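Local coordinates for glycerol-3-phosphate dehydrogenase [NAD(P)+] (PDB 3K96), which probably reduces dihydroxyacetone phosphate to sn-glycerol 3-phosphate with NADH or NADPH, supplying the precursor for phospholipid synthesis, at residues E114-M119 against T149-V154; I129-K134 against R141-V146; S214-L219 against V271-D276; I225-K230 against R280-G285. All blocks are in the same frame, centred on the assembly; numbering follows the deposited sequence. Where two conformers were deposited one is given.

Contact 1: E114-M119 against T149-V154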
loop_
_atom_site.group_PDB
_atom_site.type_symbol
_atom_site.label_atom_id
_atom_site.label_comp_id
_atom_site.label_asym_id
_atom_site.label_seq_id
_atom_site.Cartn_x
_atom_site.Cartn_y
_atom_site.Cartn_z
ATOM N N GLU A 114 -18.784 -24.635 10.124
ATOM C CA GLU A 114 -20.132 -25.169 9.938
ATOM C C GLU A 114 -20.334 -25.822 8.572
ATOM O O GLU A 114 -20.899 -26.915 8.469
ATOM C CB GLU A 114 -21.195 -24.076 10.139
ATOM C CG GLU A 114 -21.476 -23.659 11.604
ATOM C CD GLU A 114 -20.403 -22.779 12.240
ATOM O OE1 GLU A 114 -19.503 -22.252 11.532
ATOM O OE2 GLU A 114 -20.487 -22.596 13.470
ATOM N N VAL A 115 -19.871 -25.145 7.529
ATOM C CA VAL A 115 -20.012 -25.630 6.167
ATOM C C VAL A 115 -19.182 -26.915 5.976
ATOM O O VAL A 115 -19.672 -27.891 5.417
ATOM C CB VAL A 115 -19.586 -24.585 5.129
ATOM C CG1 VAL A 115 -19.735 -25.163 3.733
ATOM C CG2 VAL A 115 -20.428 -23.332 5.286
ATOM N N ILE A 116 -17.934 -26.915 6.442
ATOM C CA ILE A 116 -17.091 -28.102 6.323
ATOM C C ILE A 116 -17.752 -29.295 7.040
ATOM O O ILE A 116 -17.805 -30.386 6.508
ATOM C CB ILE A 116 -15.687 -27.845 6.878
ATOM C CG1 ILE A 116 -14.901 -26.899 5.934
ATOM C CG2 ILE A 116 -14.905 -29.147 7.043
ATOM C CD1 ILE A 116 -14.753 -27.410 4.476
ATOM N N THR A 117 -18.291 -29.053 8.234
ATOM C CA THR A 117 -18.940 -30.093 8.992
ATOM C C THR A 117 -20.079 -30.743 8.174
ATOM O O THR A 117 -20.193 -31.969 8.096
ATOM C CB THR A 117 -19.471 -29.550 10.331
ATOM O OG1 THR A 117 -18.373 -29.131 11.167
ATOM C CG2 THR A 117 -20.270 -30.627 11.073
ATOM N N ARG A 118 -20.890 -29.899 7.556
ATOM C CA ARG A 118 -22.029 -30.323 6.764
ATOM C C ARG A 118 -21.641 -31.000 5.456
ATOM O O ARG A 118 -22.443 -31.727 4.859
ATOM C CB ARG A 118 -22.940 -29.126 6.543
ATOM C CG ARG A 118 -23.602 -28.759 7.845
ATOM C CD ARG A 118 -24.235 -27.385 7.905
ATOM N NE ARG A 118 -24.940 -27.236 9.190
ATOM C CZ ARG A 118 -24.344 -27.092 10.380
ATOM N NH1 ARG A 118 -23.005 -27.091 10.498
ATOM N NH2 ARG A 118 -25.093 -26.976 11.474
ATOM N N MET A 119 -20.408 -30.792 5.023
ATOM C CA MET A 119 -19.943 -31.443 3.827
ATOM C C MET A 119 -19.458 -32.860 4.096
ATOM O O MET A 119 -19.269 -33.604 3.149
ATOM C CB MET A 119 -18.803 -30.660 3.198
ATOM C CG MET A 119 -19.235 -29.306 2.692
ATOM S SD MET A 119 -17.870 -28.237 2.189
ATOM C CE MET A 119 -17.137 -29.172 0.849
ATOM N N THR A 149 -8.065 -31.961 8.041
ATOM C CA THR A 149 -8.427 -32.732 9.227
ATOM C C THR A 149 -9.841 -33.314 9.180
ATOM O O THR A 149 -10.041 -34.483 9.483
ATOM C CB THR A 149 -8.283 -31.866 10.489
ATOM O OG1 THR A 149 -6.918 -31.491 10.613
ATOM C CG2 THR A 149 -8.723 -32.617 11.767
ATOM N N GLU A 150 -10.817 -32.513 8.777
ATOM C CA GLU A 150 -12.195 -32.963 8.773
ATOM C C GLU A 150 -12.655 -33.761 7.548
ATOM O O GLU A 150 -13.484 -34.630 7.692
ATOM C CB GLU A 150 -13.146 -31.764 8.954
ATOM C CG GLU A 150 -12.840 -30.882 10.136
ATOM C CD GLU A 150 -12.748 -31.632 11.457
ATOM O OE1 GLU A 150 -13.370 -32.700 11.569
ATOM O OE2 GLU A 150 -12.079 -31.127 12.403
ATOM N N LEU A 151 -12.137 -33.446 6.356
ATOM C CA LEU A 151 -12.579 -34.103 5.120
ATOM C C LEU A 151 -11.512 -35.033 4.521
ATOM O O LEU A 151 -11.770 -35.711 3.533
ATOM C CB LEU A 151 -12.967 -33.041 4.073
ATOM C CG LEU A 151 -14.004 -31.968 4.501
ATOM C CD1 LEU A 151 -14.292 -30.954 3.398
ATOM C CD2 LEU A 151 -15.317 -32.604 4.924
ATOM N N GLY A 152 -10.322 -35.057 5.109
ATOM C CA GLY A 152 -9.260 -35.874 4.585
ATOM C C GLY A 152 -8.365 -35.000 3.727
ATOM O O GLY A 152 -8.739 -33.888 3.340
ATOM N N GLN A 153 -7.188 -35.513 3.433
ATOM C CA GLN A 153 -6.183 -34.827 2.654
ATOM C C GLN A 153 -6.491 -34.779 1.166
ATOM O O GLN A 153 -5.803 -35.384 0.346
ATOM C CB GLN A 153 -4.856 -35.515 2.879
ATOM C CG GLN A 153 -4.349 -35.335 4.312
ATOM C CD GLN A 153 -3.911 -33.885 4.593
ATOM O OE1 GLN A 153 -3.833 -33.040 3.680
ATOM N NE2 GLN A 153 -3.596 -33.608 5.841
ATOM N N VAL A 154 -7.524 -34.034 0.830
ATOM C CA VAL A 154 -7.944 -33.861 -0.534
ATOM C C VAL A 154 -7.138 -32.767 -1.225
ATOM O O VAL A 154 -6.477 -31.985 -0.574
ATOM C CB VAL A 154 -9.422 -33.449 -0.551
ATOM C CG1 VAL A 154 -10.318 -34.589 0.085
ATOM C CG2 VAL A 154 -9.605 -32.104 0.187
#
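The carbonyl oxygen E114 O accepts two bonds from one residue: R118 N at 3.1 Å, the helical bond, and R118 NH1 at 2.9 Å (N-H...O 158°). They arrive from opposite faces of its plane, NH1 tilted 33° from it, while E114 O lies in the guanidinium plane. This helix, 109-119, and helix 143-151 belong to successive beta-alpha-beta crossovers of the Rossmann-like N-terminal domain, and their segments are nearest at I116 and E150, with CA atoms 7.3 Å apart. I116 supplies both branches. Its first torsion of -71° puts CG1 beside the backbone N and CG2 anti to it; I116 CG2 then touches E150 CB at 3.7 Å and also L151, while I116 CD1 reaches L151 CD1 at 3.7 Å. L151 straddles I116, its other methyl CD2 resting 3.7 Å from I116 O. M119 and L151 both pack on I129 of strand 128-131. The E150 carboxylate is held by salt bridges, OE1 with K120 and OE2 with R141. Chain direction changes at G152, whose positive phi ends helix 143-151. M119, three residues after I116 in the same helix, completes the apolar seam with its thioether methyl: M119 CE stands 4.2 Å from L151 CD1.

Contact 2: I129-K134 against R141-V146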
loop_
_atom_site.group_PDB
_atom_site.type_symbol
_atom_site.label_atom_id
_atom_site.label_comp_id
_atom_site.label_asym_id
_atom_site.label_seq_id
_atom_site.Cartn_x
_atom_site.Cartn_y
_atom_site.Cartn_z
ATOM N N ILE A 129 -11.290 -29.332 -3.056
ATOM C CA ILE A 129 -11.854 -28.199 -2.350
ATOM C C ILE A 129 -10.992 -26.947 -2.409
ATOM O O ILE A 129 -9.849 -26.940 -1.985
ATOM C CB ILE A 129 -12.112 -28.582 -0.866
ATOM C CG1 ILE A 129 -13.182 -29.680 -0.787
ATOM C CG2 ILE A 129 -12.604 -27.367 -0.022
ATOM C CD1 ILE A 129 -13.310 -30.271 0.576
ATOM N N ALA A 130 -11.560 -25.883 -2.957
ATOM C CA ALA A 130 -10.870 -24.598 -3.022
ATOM C C ALA A 130 -11.701 -23.640 -2.211
ATOM O O ALA A 130 -12.867 -23.908 -1.979
ATOM C CB ALA A 130 -10.738 -24.122 -4.463
ATOM N N TRP A 131 -11.093 -22.549 -1.722
ATOM C CA TRP A 131 -11.848 -21.535 -0.994
ATOM C C TRP A 131 -11.328 -20.116 -1.277
ATOM O O TRP A 131 -10.151 -19.901 -1.611
ATOM C CB TRP A 131 -11.868 -21.782 0.524
ATOM C CG TRP A 131 -10.504 -21.758 1.136
ATOM C CD1 TRP A 131 -9.843 -20.666 1.634
ATOM C CD2 TRP A 131 -9.628 -22.863 1.287
ATOM N NE1 TRP A 131 -8.597 -21.036 2.085
ATOM C CE2 TRP A 131 -8.443 -22.384 1.880
ATOM C CE3 TRP A 131 -9.725 -24.222 0.973
ATOM C CZ2 TRP A 131 -7.370 -23.213 2.169
ATOM C CZ3 TRP A 131 -8.652 -25.049 1.258
ATOM C CH2 TRP A 131 -7.489 -24.539 1.849
ATOM N N GLY A 132 -12.261 -19.174 -1.166
ATOM C CA GLY A 132 -12.001 -17.745 -1.292
ATOM C C GLY A 132 -12.157 -17.078 0.063
ATOM O O GLY A 132 -11.904 -15.865 0.198
ATOM N N THR A 133 -12.602 -17.859 1.058
ATOM C CA THR A 133 -12.737 -17.379 2.444
ATOM C C THR A 133 -11.385 -16.897 2.971
ATOM O O THR A 133 -10.358 -17.483 2.663
ATOM C CB THR A 133 -13.207 -18.528 3.363
ATOM O OG1 THR A 133 -14.445 -19.062 2.869
ATOM C CG2 THR A 133 -13.359 -18.077 4.821
ATOM N N LYS A 134 -11.394 -15.844 3.781
ATOM C CA LYS A 134 -10.170 -15.289 4.400
ATOM C C LYS A 134 -10.413 -15.169 5.903
ATOM O O LYS A 134 -11.438 -14.669 6.328
ATOM C CB LYS A 134 -9.848 -13.896 3.829
ATOM C CG LYS A 134 -9.665 -13.869 2.314
ATOM C CD LYS A 134 -9.472 -12.445 1.782
ATOM C CE LYS A 134 -9.404 -12.436 0.270
ATOM N NZ LYS A 134 -9.331 -11.089 -0.326
ATOM N N ARG A 141 -8.212 -21.980 13.738
ATOM C CA ARG A 141 -7.686 -22.977 12.813
ATOM C C ARG A 141 -7.472 -22.447 11.403
ATOM O O ARG A 141 -8.299 -21.721 10.871
ATOM C CB ARG A 141 -8.634 -24.195 12.762
ATOM C CG ARG A 141 -8.811 -24.865 14.123
ATOM C CD ARG A 141 -9.876 -25.969 14.082
ATOM N NE ARG A 141 -9.483 -27.127 13.280
ATOM C CZ ARG A 141 -10.307 -28.129 12.974
ATOM N NH1 ARG A 141 -11.566 -28.118 13.404
ATOM N NH2 ARG A 141 -9.875 -29.155 12.258
ATOM N N LEU A 142 -6.333 -22.801 10.812
ATOM C CA LEU A 142 -6.061 -22.441 9.437
ATOM C C LEU A 142 -7.089 -23.202 8.605
ATOM O O LEU A 142 -7.457 -24.319 8.940
ATOM C CB LEU A 142 -4.626 -22.777 9.020
ATOM C CG LEU A 142 -3.585 -21.715 9.410
ATOM C CD1 LEU A 142 -3.269 -21.824 10.888
ATOM C CD2 LEU A 142 -2.336 -21.863 8.598
ATOM N N LEU A 143 -7.564 -22.577 7.542
ATOM C CA LEU A 143 -8.599 -23.165 6.740
ATOM C C LEU A 143 -8.183 -24.464 6.106
ATOM O O LEU A 143 -9.004 -25.378 6.047
ATOM C CB LEU A 143 -9.111 -22.169 5.707
ATOM C CG LEU A 143 -9.677 -20.854 6.305
ATOM C CD1 LEU A 143 -9.933 -19.817 5.241
ATOM C CD2 LEU A 143 -10.925 -21.099 7.127
ATOM N N HIS A 144 -6.943 -24.586 5.635
ATOM C CA HIS A 144 -6.527 -25.850 4.994
ATOM C C HIS A 144 -6.486 -26.979 6.016
ATOM O O HIS A 144 -6.691 -28.153 5.676
ATOM C CB HIS A 144 -5.176 -25.736 4.295
ATOM C CG HIS A 144 -4.014 -25.759 5.226
ATOM N ND1 HIS A 144 -3.384 -24.619 5.658
ATOM C CD2 HIS A 144 -3.385 -26.793 5.840
ATOM C CE1 HIS A 144 -2.410 -24.941 6.493
ATOM N NE2 HIS A 144 -2.393 -26.255 6.625
ATOM N N GLU A 145 -6.209 -26.635 7.268
ATOM C CA GLU A 145 -6.176 -27.615 8.316
ATOM C C GLU A 145 -7.599 -28.110 8.631
ATOM O O GLU A 145 -7.815 -29.329 8.836
ATOM C CB GLU A 145 -5.438 -27.083 9.556
ATOM C CG GLU A 145 -5.260 -28.129 10.638
ATOM C CD GLU A 145 -6.414 -28.184 11.604
ATOM O OE1 GLU A 145 -6.790 -27.099 12.102
ATOM O OE2 GLU A 145 -6.921 -29.296 11.903
ATOM N N VAL A 146 -8.572 -27.199 8.640
ATOM C CA VAL A 146 -9.941 -27.609 8.872
ATOM C C VAL A 146 -10.356 -28.532 7.718
ATOM O O VAL A 146 -10.945 -29.593 7.939
ATOM C CB VAL A 146 -10.899 -26.433 8.943
ATOM C CG1 VAL A 146 -12.322 -26.937 9.116
ATOM C CG2 VAL A 146 -10.484 -25.442 10.094
#
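The beta-alpha-beta unit of strand 128-131, helix 143-151 and strand 156-160 has W131, at the end of its first strand, with its indole against the first residues of the helix, L143 and H144. L143 covers one face of that ring: its CB stands 4.1 Å from the centroid of the five-membered ring of W131, 27° off the normal, a CH-pi contact displaced toward the rim. Further out, L143 CD1 meets W131 NE1 at 3.6 Å and also T133 O at 3.5 Å, so this one methyl fills the angle between the indole and the backbone leaving the strand. T133 adds its own methyl, CG2, 3.9 Å from L143 CD1. At the benzo end, W131 CH2 comes within 3.5 Å of H144 CA. A chi1 of 77° on H144 turns its imidazole away from the tryptophan, and ND1 is hydrogen-bonded to E210. Beside the N-cap residue L142, R141 grips E145 side-on: R141 NE meets E145 OE1 on its syn side at 2.9 Å, nearly straight at 172°, whereas R141 NH2 comes to E145 OE2 from above the carboxylate plane, at 3.0 Å. K134, predicted to bind NADPH and sn-glycerol 3-phosphate, leads away to a salt bridge with D269. F112 of helix 109-119 touches T133 and L143, strand 156-160 lines the tryptophan through M156 and V158, and helix 206-228 contributes E210.

Contact 3: S214-L219 against V271-D276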
loop_
_atom_site.group_PDB
_atom_site.type_symbol
_atom_site.label_atom_id
_atom_site.label_comp_id
_atom_site.label_asym_id
_atom_site.label_seq_id
_atom_site.Cartn_x
_atom_site.Cartn_y
_atom_site.Cartn_z
ATOM N N SER A 214 -5.774 -13.663 6.684
ATOM C CA SER A 214 -6.458 -13.715 7.971
ATOM C C SER A 214 -6.133 -12.490 8.845
ATOM O O SER A 214 -6.733 -12.306 9.894
ATOM C CB SER A 214 -6.087 -15.001 8.719
ATOM O OG SER A 214 -4.750 -14.933 9.216
ATOM N N VAL A 215 -5.188 -11.673 8.404
ATOM C CA VAL A 215 -4.793 -10.482 9.157
ATOM C C VAL A 215 -5.209 -9.148 8.508
ATOM O O VAL A 215 -5.382 -8.166 9.199
ATOM C CB VAL A 215 -3.286 -10.476 9.352
ATOM C CG1 VAL A 215 -2.830 -9.212 10.089
ATOM C CG2 VAL A 215 -2.863 -11.714 10.135
ATOM N N LYS A 216 -5.417 -9.119 7.192
ATOM C CA LYS A 216 -5.674 -7.848 6.522
ATOM C C LYS A 216 -6.883 -7.055 7.026
ATOM O O LYS A 216 -6.821 -5.834 7.065
ATOM C CB LYS A 216 -5.814 -8.019 5.024
ATOM C CG LYS A 216 -6.993 -8.865 4.639
ATOM C CD LYS A 216 -7.696 -8.235 3.520
ATOM C CE LYS A 216 -8.991 -8.939 3.222
ATOM N NZ LYS A 216 -9.874 -7.948 2.527
ATOM N N ASN A 217 -7.971 -7.732 7.398
ATOM C CA ASN A 217 -9.163 -7.031 7.875
ATOM C C ASN A 217 -8.998 -6.438 9.261
ATOM O O ASN A 217 -9.677 -5.492 9.608
ATOM C CB ASN A 217 -10.376 -7.930 7.866
ATOM C CG ASN A 217 -10.883 -8.205 6.472
ATOM O OD1 ASN A 217 -10.703 -7.401 5.544
ATOM N ND2 ASN A 217 -11.557 -9.325 6.321
ATOM N N ILE A 218 -8.119 -7.032 10.049
ATOM C CA ILE A 218 -7.778 -6.524 11.356
ATOM C C ILE A 218 -7.050 -5.184 11.130
ATOM O O ILE A 218 -7.315 -4.175 11.801
ATOM C CB ILE A 218 -6.796 -7.474 12.082
ATOM C CG1 ILE A 218 -7.410 -8.890 12.268
ATOM C CG2 ILE A 218 -6.376 -6.858 13.416
ATOM C CD1 ILE A 218 -6.398 -9.944 12.783
ATOM N N LEU A 219 -6.141 -5.174 10.165
ATOM C CA LEU A 219 -5.389 -3.948 9.844
ATOM C C LEU A 219 -6.318 -2.891 9.234
ATOM O O LEU A 219 -6.129 -1.694 9.456
ATOM C CB LEU A 219 -4.192 -4.255 8.950
ATOM C CG LEU A 219 -3.245 -5.294 9.583
ATOM C CD1 LEU A 219 -2.048 -5.623 8.676
ATOM C CD2 LEU A 219 -2.761 -4.836 10.950
ATOM N N VAL A 271 -3.317 -3.057 0.843
ATOM C CA VAL A 271 -3.457 -1.676 0.434
ATOM C C VAL A 271 -4.882 -1.386 0.001
ATOM O O VAL A 271 -5.444 -0.367 0.380
ATOM C CB VAL A 271 -2.423 -1.261 -0.629
ATOM C CG1 VAL A 271 -1.034 -1.434 -0.054
ATOM C CG2 VAL A 271 -2.585 -2.050 -1.916
ATOM N N LEU A 272 -5.482 -2.309 -0.748
ATOM C CA LEU A 272 -6.863 -2.152 -1.191
ATOM C C LEU A 272 -7.803 -2.000 -0.020
ATOM O O LEU A 272 -8.591 -1.040 0.052
ATOM C CB LEU A 272 -7.322 -3.379 -2.002
ATOM C CG LEU A 272 -8.835 -3.423 -2.290
ATOM C CD1 LEU A 272 -9.227 -2.277 -3.235
ATOM C CD2 LEU A 272 -9.257 -4.768 -2.881
ATOM N N THR A 273 -7.692 -2.916 0.939
ATOM C CA THR A 273 -8.639 -2.958 2.049
ATOM C C THR A 273 -8.448 -1.835 3.068
ATOM O O THR A 273 -9.414 -1.415 3.717
ATOM C CB THR A 273 -8.593 -4.307 2.760
ATOM O OG1 THR A 273 -8.620 -5.362 1.773
ATOM C CG2 THR A 273 -9.779 -4.448 3.721
ATOM N N CYS A 274 -7.216 -1.354 3.203
ATOM C CA CYS A 274 -6.937 -0.268 4.141
ATOM C C CYS A 274 -7.237 1.135 3.586
ATOM O O CYS A 274 -7.221 2.108 4.329
ATOM C CB CYS A 274 -5.493 -0.343 4.604
ATOM S SG CYS A 274 -5.175 -1.747 5.687
ATOM N N THR A 275 -7.512 1.249 2.292
ATOM C CA THR A 275 -7.772 2.546 1.715
ATOM C C THR A 275 -9.122 2.696 1.019
ATOM O O THR A 275 -9.479 3.789 0.650
ATOM C CB THR A 275 -6.682 2.905 0.690
ATOM O OG1 THR A 275 -6.690 1.942 -0.368
ATOM C CG2 THR A 275 -5.300 2.921 1.341
ATOM N N ASP A 276 -9.901 1.637 0.870
ATOM C CA ASP A 276 -11.127 1.779 0.108
ATOM C C ASP A 276 -12.416 2.053 0.904
ATOM O O ASP A 276 -12.590 1.552 2.005
ATOM C CB ASP A 276 -11.349 0.524 -0.700
ATOM C CG ASP A 276 -12.044 0.815 -1.990
ATOM O OD1 ASP A 276 -11.354 1.321 -2.914
ATOM O OD2 ASP A 276 -13.248 0.531 -2.096
#
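K216 and T273 make the polar link between these helices: K216 NZ donates a hydrogen bond to T273 OG1 at 3.0 Å. The same ammonium nitrogen has a second, weak bond to N217 OD1 at 3.2 Å from K216 NZ, within its own helix. The two side chains meet at about a right angle, and the lysine is bent at chi2 (136°), which lays K216 CD 3.5 Å from T273 OG1 before the chain reaches its tip. T273 also presents its methyl, CG2, to N217 OD1 at 3.6 Å. The next residue, C274, places SG 3.9 Å from L219 O and 4.2 Å from L219 CB. K216 is the predicted proton acceptor and is predicted to bind sn-glycerol 3-phosphate, so the bonds to NZ probably set the position of its amine. In the next shell, T273 OG1 is hydrogen-bonded to D269 O one turn back, and the D269 carboxylate forms a long, weak ion pair with K216 NZ. The two helical segments run nearly parallel, with axes 9.0 Å apart at closest approach and 25° between directions; that of residues 214-219 is kinked, the backbone N of 217 and 218 lacking a bond to the turn before. Helix 233-253 backs L219 through M247 and C274 through I240, helix 307-320 packs on I218, and the second subunit reaches helix 264-275, where V271 meets V271 of that neighbouring chain.

Contact 4: I225-K230 against R280-G285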
loop_
_atom_site.group_PDB
_atom_site.type_symbol
_atom_site.label_atom_id
_atom_site.label_comp_id
_atom_site.label_asym_id
_atom_site.label_seq_id
_atom_site.Cartn_x
_atom_site.Cartn_y
_atom_site.Cartn_z
ATOM N N ILE A 225 -9.733 3.200 12.074
ATOM C CA ILE A 225 -9.801 3.948 13.318
ATOM C C ILE A 225 -8.967 5.233 13.222
ATOM O O ILE A 225 -9.431 6.295 13.603
ATOM C CB ILE A 225 -9.339 3.098 14.523
ATOM C CG1 ILE A 225 -10.346 1.964 14.776
ATOM C CG2 ILE A 225 -9.233 3.962 15.772
ATOM C CD1 ILE A 225 -9.907 0.956 15.790
ATOM N N SER A 226 -7.745 5.121 12.709
ATOM C CA SER A 226 -6.861 6.275 12.510
ATOM C C SER A 226 -7.543 7.312 11.605
ATOM O O SER A 226 -7.531 8.514 11.898
ATOM C CB SER A 226 -5.536 5.813 11.906
ATOM O OG SER A 226 -4.613 6.884 11.748
ATOM N N ASP A 227 -8.166 6.859 10.521
ATOM C CA ASP A 227 -8.859 7.774 9.631
ATOM C C ASP A 227 -10.070 8.418 10.320
ATOM O O ASP A 227 -10.360 9.595 10.108
ATOM C CB ASP A 227 -9.289 7.086 8.349
ATOM C CG ASP A 227 -8.123 6.799 7.401
ATOM O OD1 ASP A 227 -6.994 7.307 7.627
ATOM O OD2 ASP A 227 -8.357 6.067 6.411
ATOM N N GLY A 228 -10.767 7.639 11.133
ATOM C CA GLY A 228 -11.913 8.127 11.866
ATOM C C GLY A 228 -11.461 9.210 12.825
ATOM O O GLY A 228 -12.188 10.151 13.101
ATOM N N LEU A 229 -10.262 9.065 13.346
ATOM C CA LEU A 229 -9.685 10.080 14.228
ATOM C C LEU A 229 -9.069 11.204 13.389
ATOM O O LEU A 229 -8.506 12.138 13.943
ATOM C CB LEU A 229 -8.602 9.455 15.103
ATOM C CG LEU A 229 -9.029 8.469 16.196
ATOM C CD1 LEU A 229 -7.867 7.559 16.630
ATOM C CD2 LEU A 229 -9.622 9.265 17.401
ATOM N N LYS A 230 -9.147 11.093 12.054
ATOM C CA LYS A 230 -8.595 12.105 11.140
ATOM C C LYS A 230 -7.115 12.305 11.385
ATOM O O LYS A 230 -6.633 13.430 11.322
ATOM C CB LYS A 230 -9.240 13.473 11.343
ATOM C CG LYS A 230 -10.734 13.506 11.331
ATOM C CD LYS A 230 -11.316 13.304 9.987
ATOM C CE LYS A 230 -12.783 13.761 10.041
ATOM N NZ LYS A 230 -13.510 13.405 8.800
ATOM N N ARG A 280 -16.038 -2.811 4.360
ATOM C CA ARG A 280 -16.907 -2.732 5.523
ATOM C C ARG A 280 -16.137 -2.767 6.843
ATOM O O ARG A 280 -16.600 -2.236 7.850
ATOM C CB ARG A 280 -17.914 -3.875 5.481
ATOM C CG ARG A 280 -18.816 -3.767 4.264
ATOM C CD ARG A 280 -19.652 -4.980 4.008
ATOM N NE ARG A 280 -20.506 -4.731 2.857
ATOM C CZ ARG A 280 -21.706 -4.168 2.922
ATOM N NH1 ARG A 280 -22.219 -3.805 4.091
ATOM N NH2 ARG A 280 -22.405 -3.988 1.814
ATOM N N ASN A 281 -14.981 -3.423 6.838
ATOM C CA ASN A 281 -14.154 -3.518 8.035
ATOM C C ASN A 281 -13.504 -2.167 8.279
ATOM O O ASN A 281 -13.366 -1.739 9.408
ATOM C CB ASN A 281 -13.147 -4.635 7.910
ATOM C CG ASN A 281 -13.794 -5.983 7.951
ATOM O OD1 ASN A 281 -14.385 -6.358 8.958
ATOM N ND2 ASN A 281 -13.699 -6.721 6.861
ATOM N N ARG A 282 -13.165 -1.479 7.193
ATOM C CA ARG A 282 -12.614 -0.145 7.296
ATOM C C ARG A 282 -13.701 0.869 7.757
ATOM O O ARG A 282 -13.432 1.765 8.554
ATOM C CB ARG A 282 -11.991 0.257 5.957
ATOM C CG ARG A 282 -11.548 1.695 5.921
ATOM C CD ARG A 282 -10.794 2.043 4.623
ATOM N NE ARG A 282 -10.927 3.463 4.412
ATOM C CZ ARG A 282 -10.269 4.369 5.103
ATOM N NH1 ARG A 282 -9.402 3.983 6.041
ATOM N NH2 ARG A 282 -10.482 5.661 4.863
ATOM N N ARG A 283 -14.929 0.707 7.279
ATOM C CA ARG A 283 -15.992 1.636 7.661
ATOM C C ARG A 283 -16.346 1.429 9.138
ATOM O O ARG A 283 -16.649 2.391 9.858
ATOM C CB ARG A 283 -17.196 1.518 6.749
ATOM C CG ARG A 283 -16.863 1.859 5.277
ATOM C CD ARG A 283 -18.117 2.278 4.452
ATOM N NE ARG A 283 -19.201 1.306 4.508
ATOM C CZ ARG A 283 -19.339 0.284 3.671
ATOM N NH1 ARG A 283 -18.449 0.083 2.699
ATOM N NH2 ARG A 283 -20.359 -0.548 3.803
ATOM N N PHE A 284 -16.268 0.173 9.580
ATOM C CA PHE A 284 -16.462 -0.137 10.971
ATOM C C PHE A 284 -15.392 0.610 11.771
ATOM O O PHE A 284 -15.704 1.259 12.745
ATOM C CB PHE A 284 -16.360 -1.650 11.232
ATOM C CG PHE A 284 -16.317 -2.025 12.703
ATOM C CD1 PHE A 284 -17.465 -1.997 13.483
ATOM C CD2 PHE A 284 -15.136 -2.439 13.294
ATOM C CE1 PHE A 284 -17.420 -2.366 14.833
ATOM C CE2 PHE A 284 -15.087 -2.796 14.636
ATOM C CZ PHE A 284 -16.235 -2.773 15.395
ATOM N N GLY A 285 -14.133 0.489 11.372
ATOM C CA GLY A 285 -13.053 1.200 12.055
ATOM C C GLY A 285 -13.267 2.708 12.076
ATOM O O GLY A 285 -13.021 3.364 13.083
#
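R282 stretches toward D227. Its CB lies against the backbone oxygen of T273 in helix 264-275. A chi1 of 173° starts a chain that runs extended from CG to NE, bringing CD beside D276 O. At the tip, R282 NH1 approaches C274 O, and both terminal nitrogens lie near D227 OD2, NH2 only weakly bonded. That oxygen is modelled too close to the arginine, so a salt bridge is indicated but its geometry is doubtful, including the placing of OD2 at the guanidinium edge and the 80° turn between carboxylate and guanidinium planes. R236 forms a second salt bridge to the same oxygen, so two arginines probably share one carboxylate charge. Away from the charges the backbones come close, with I225 CG1 also 3.5 Å from G285 O. G285 has no side chain, and G285 CA lies 4.4 Å from I225 CA; a CA-H...O contact joins I225 CA to G285 O at 3.3 Å. Helix 206-228 ends just beyond, in a Schellman motif at K230. Around this contact, helix 341-349 packs on I225 and L229, while helix 280-290 is backed by helix 294-301 through F284, which also touches I221 of helix 206-228.

Following the chain from the N terminus, contact 1 opens first at 114-119; contact 2 closes inside it, joining 129-134 to 141-146, and 149-154 then closes the outer loop. Both use helix 143-151 and touch, I116 packing on V146, so they tie together two successive crossovers of the N-terminal domain. Contacts 3 and 4 follow in series within the helical C-terminal part. Their segments alternate along the chain, so the loops cross: helix 206-228 serves both, its partners being the consecutive helices 264-275 and 280-290. Across the chain's centre, contact 2 meets contact 3 where K134 CD lies 3.8 Å from K216 CE, at the predicted substrate site between the two halves.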